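Local coordinates for bradyzoite surface antigen BSR4 (Toxoplasma gondii, PDB 2JKS), which is a bradyzoite-stage surface antigen of the SAG1-related superfamily, binds zinc ions, and probably takes part in contacts with the host, at residues A[4-8]-A[153-157]; A[9-14]-A[32-36]. One frame throughout, in Å; residues are numbered along the deposited sequence.

Contact 1. Residues A[4-8]-A[153-157]; sequences TSRLT and AACKL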
# COMPACT_ATOMS: atom_id res chain seq x y z
N THR A 4 -14.82 -18.42 -27.56
CA THR A 4 -14.79 -16.93 -27.76
C THR A 4 -14.93 -16.17 -26.41
O THR A 4 -15.80 -16.49 -25.59
CB THR A 4 -15.83 -16.43 -28.81
OG1 THR A 4 -15.23 -15.43 -29.63
CG2 THR A 4 -17.06 -15.80 -28.17
N SER A 5 -14.04 -15.20 -26.21
CA SER A 5 -14.01 -14.38 -25.01
C SER A 5 -13.94 -12.89 -25.38
O SER A 5 -13.39 -12.50 -26.44
CB SER A 5 -12.88 -14.83 -24.05
OG SER A 5 -11.61 -15.05 -24.71
N ARG A 6 -14.54 -12.05 -24.54
CA ARG A 6 -14.48 -10.63 -24.76
C ARG A 6 -14.40 -9.93 -23.39
O ARG A 6 -15.20 -10.22 -22.54
CB ARG A 6 -15.72 -10.12 -25.48
CG ARG A 6 -15.60 -8.63 -25.81
CD ARG A 6 -16.90 -7.99 -26.13
NE ARG A 6 -17.97 -8.98 -26.22
CZ ARG A 6 -18.92 -8.99 -27.15
NH1 ARG A 6 -18.91 -8.09 -28.13
NH2 ARG A 6 -19.86 -9.93 -27.12
N LEU A 7 -13.44 -9.03 -23.24
CA LEU A 7 -13.26 -8.20 -22.06
C LEU A 7 -13.55 -6.72 -22.38
O LEU A 7 -13.05 -6.16 -23.38
CB LEU A 7 -11.84 -8.40 -21.51
CG LEU A 7 -11.48 -7.57 -20.24
CD1 LEU A 7 -12.31 -7.96 -19.04
CD2 LEU A 7 -9.97 -7.71 -19.89
N THR A 8 -14.40 -6.11 -21.56
CA THR A 8 -14.61 -4.67 -21.61
C THR A 8 -14.21 -4.02 -20.26
O THR A 8 -14.51 -4.56 -19.21
CB THR A 8 -16.08 -4.28 -21.96
OG1 THR A 8 -16.48 -4.96 -23.15
CG2 THR A 8 -16.14 -2.78 -22.22
N ALA A 153 -12.42 -20.79 -22.91
CA ALA A 153 -11.87 -19.48 -23.14
C ALA A 153 -11.88 -18.81 -21.76
O ALA A 153 -12.58 -19.25 -20.84
CB ALA A 153 -12.70 -18.71 -24.11
N ALA A 154 -11.07 -17.77 -21.61
CA ALA A 154 -10.97 -17.07 -20.32
C ALA A 154 -10.73 -15.57 -20.51
O ALA A 154 -10.32 -15.14 -21.59
CB ALA A 154 -9.84 -17.70 -19.51
N CYS A 155 -11.04 -14.79 -19.47
CA CYS A 155 -10.62 -13.39 -19.37
C CYS A 155 -9.71 -13.32 -18.19
O CYS A 155 -9.96 -13.93 -17.14
CB CYS A 155 -11.79 -12.48 -19.03
SG CYS A 155 -12.89 -12.14 -20.36
N LYS A 156 -8.67 -12.53 -18.34
CA LYS A 156 -7.83 -12.24 -17.20
C LYS A 156 -7.81 -10.73 -16.81
O LYS A 156 -7.58 -9.87 -17.64
CB LYS A 156 -6.44 -12.79 -17.50
CG LYS A 156 -5.43 -12.48 -16.49
CD LYS A 156 -4.15 -12.39 -17.23
CE LYS A 156 -3.04 -12.97 -16.40
NZ LYS A 156 -1.83 -12.92 -17.22
N LEU A 157 -8.06 -10.42 -15.53
CA LEU A 157 -8.07 -9.04 -15.08
C LEU A 157 -6.96 -8.80 -14.08
O LEU A 157 -6.94 -9.42 -13.04
CB LEU A 157 -9.44 -8.67 -14.44
CG LEU A 157 -9.58 -7.21 -13.94
CD1 LEU A 157 -9.43 -6.20 -15.08
CD2 LEU A 157 -10.90 -6.98 -13.18
O HOH W 1 -9.92 -16.93 -24.31
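Ala153 meets Ser5 through its methyl group. Its CB lies 3.9 Å from Ser5 CB, and Ser5 OG is equally near. Ala154 points its own methyl away from 4-8, so its backbone makes the contact. A water bridges the two segments here: Ala154 N donates to it, and the same water is hydrogen-bonded to Ser5 OG at 2.6 Å. Ser5 OG stands between its own backbone N and carbonyl carbon (chi1 47°), which turns it to this water. The carbonyl of Ala154 also packs on Ser5: Ala154 O lies 3.6 Å from Ser5 CB.

The two strands belong to different sheets of the first SRS domain, a beta sandwich. Strand 6-10 edges one sheet, and strand 152-161 runs within the other. The axes of the short strand pieces 6-8 and 153-157 come within 7.4 Å and run nearly parallel, at 24°.

Cys155 ties the two sheets covalently, through its disulfide to Cys16 on the strand beside 6-10. Cys155 SG lies 3.7 Å from Arg6 O and 4.1 Å from Leu7 CB. Lys156 turns its side chain away, and Leu7 CD2 packs 3.9 Å from Lys156 O.

Contact 2. Residues A[9-14]-A[32-36]; sequences VAGSDA and SLTLS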
# COMPACT_ATOMS: atom_id res chain seq x y z
N VAL A 9 -13.50 -2.91 -20.32
CA VAL A 9 -13.12 -2.09 -19.15
C VAL A 9 -13.44 -0.60 -19.38
O VAL A 9 -13.08 -0.04 -20.39
CB VAL A 9 -11.59 -2.24 -18.80
CG1 VAL A 9 -11.31 -1.64 -17.39
CG2 VAL A 9 -11.15 -3.72 -18.82
N ALA A 10 -14.14 0.02 -18.41
CA ALA A 10 -14.38 1.47 -18.40
C ALA A 10 -14.28 1.86 -16.95
O ALA A 10 -14.99 1.30 -16.13
CB ALA A 10 -15.78 1.79 -18.91
N GLY A 11 -13.35 2.77 -16.65
CA GLY A 11 -13.00 3.17 -15.28
C GLY A 11 -12.57 1.95 -14.46
O GLY A 11 -11.66 1.23 -14.86
N SER A 12 -13.24 1.68 -13.34
CA SER A 12 -12.87 0.47 -12.62
C SER A 12 -13.92 -0.63 -12.70
O SER A 12 -14.10 -1.40 -11.76
CB SER A 12 -12.39 0.81 -11.18
OG SER A 12 -13.26 1.77 -10.61
N ASP A 13 -14.65 -0.69 -13.84
CA ASP A 13 -15.62 -1.74 -14.02
C ASP A 13 -15.17 -2.57 -15.23
O ASP A 13 -14.91 -1.98 -16.30
CB ASP A 13 -17.01 -1.14 -14.22
CG ASP A 13 -17.44 -0.27 -13.05
OD1 ASP A 13 -17.34 -0.74 -11.87
OD2 ASP A 13 -17.83 0.89 -13.30
N ALA A 14 -15.06 -3.90 -15.03
CA ALA A 14 -14.72 -4.85 -16.09
C ALA A 14 -15.78 -5.90 -16.31
O ALA A 14 -16.41 -6.41 -15.38
CB ALA A 14 -13.39 -5.57 -15.75
N SER A 32 -6.64 -4.51 -17.56
CA SER A 32 -6.20 -4.05 -16.23
C SER A 32 -7.11 -2.97 -15.79
O SER A 32 -7.76 -2.36 -16.61
CB SER A 32 -4.79 -3.47 -16.24
OG SER A 32 -3.91 -4.54 -16.44
N LEU A 33 -7.16 -2.75 -14.47
CA LEU A 33 -7.68 -1.47 -13.96
C LEU A 33 -6.94 -1.16 -12.66
O LEU A 33 -6.26 -2.03 -12.12
CB LEU A 33 -9.17 -1.53 -13.74
CG LEU A 33 -9.67 -2.64 -12.86
CD1 LEU A 33 -9.78 -2.13 -11.38
CD2 LEU A 33 -11.04 -3.02 -13.39
N THR A 34 -7.03 0.08 -12.18
CA THR A 34 -6.27 0.50 -11.00
C THR A 34 -7.21 1.02 -9.92
O THR A 34 -8.11 1.83 -10.23
CB THR A 34 -5.23 1.61 -11.37
OG1 THR A 34 -4.30 1.04 -12.30
CG2 THR A 34 -4.48 2.16 -10.13
N LEU A 35 -7.02 0.56 -8.68
CA LEU A 35 -7.72 1.16 -7.54
C LEU A 35 -6.76 2.07 -6.78
O LEU A 35 -5.55 1.82 -6.71
CB LEU A 35 -8.33 0.11 -6.59
CG LEU A 35 -9.42 -0.79 -7.19
CD1 LEU A 35 -9.80 -1.87 -6.22
CD2 LEU A 35 -10.66 0.04 -7.64
N SER A 36 -7.32 3.15 -6.25
CA SER A 36 -6.56 4.13 -5.48
C SER A 36 -7.53 5.06 -4.73
O SER A 36 -8.74 4.97 -4.93
CB SER A 36 -5.70 5.01 -6.39
OG SER A 36 -6.48 5.59 -7.43
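Leu33 points from strand 29-35 into the hairpin formed by residues 9-14, and most of the contact is made on its side chain. Its CG sits between the backbone N and the carbonyl carbon (chi1 55°), and both methyls meet Ser12. Leu33 CD1 meets Ser12 CB at 3.9 Å. Leu33 CD2 lies against the backbone of Ser12, 3.8 Å from Ser12 C, and also touches the methyl of Ala14. Leu33 CB packs 3.9 Å from Gly11 O.

Val9 comes from the first arm of the hairpin. Its CG1 is anti to the backbone N (chi1 -167°) and lies 3.7 Å from Ser32 O and 4.2 Å from Leu33 CB. Leu35 completes the group by bringing CD2 to within 4.0 Å of Ser12 CB, so that CB touches a methyl from each leucine.

The hairpin closes through a type II' turn from Ala10 to Asp13, with Gly11 at positive phi. Ala10 and Asp13 exchange two backbone hydrogen bonds, Ala10 N to Asp13 O and Asp13 N to Ala10 O.

Ser12 OG is hydrogen-bonded to Thr41 O, and Asp13 OD1 to Thr43 OG1. No hydrogen bond joins 9-14 to 32-36. The hairpin and strand 29-35 therefore meet through van der Waals packing, while the side-chain oxygens Ser12 OG and Asp13 OD1 find their partners on strand 41-47.

Both contacts join the same two sheets of the first SRS domain, with centres 15 Å apart. Strand 6-10 serves both: its start faces 153-157 in contact 1, and its end enters the hairpin of contact 2. In the other sheet, strands 152-161 and 29-35 are parallel neighbours. Leu157 links the two sites, with CD2 3.8 Å from Ala14 CB and CD1 3.9 Å from Leu33 CD2. Along the chain, contact 2 is nested within the loop closed by contact 1. Contact 1 lies away from the zinc sites. Contact 2 is closer: the side chain of Leu35 is about 10 Å from that of the zinc ligand His123 and about 14 Å from a bound zinc ion.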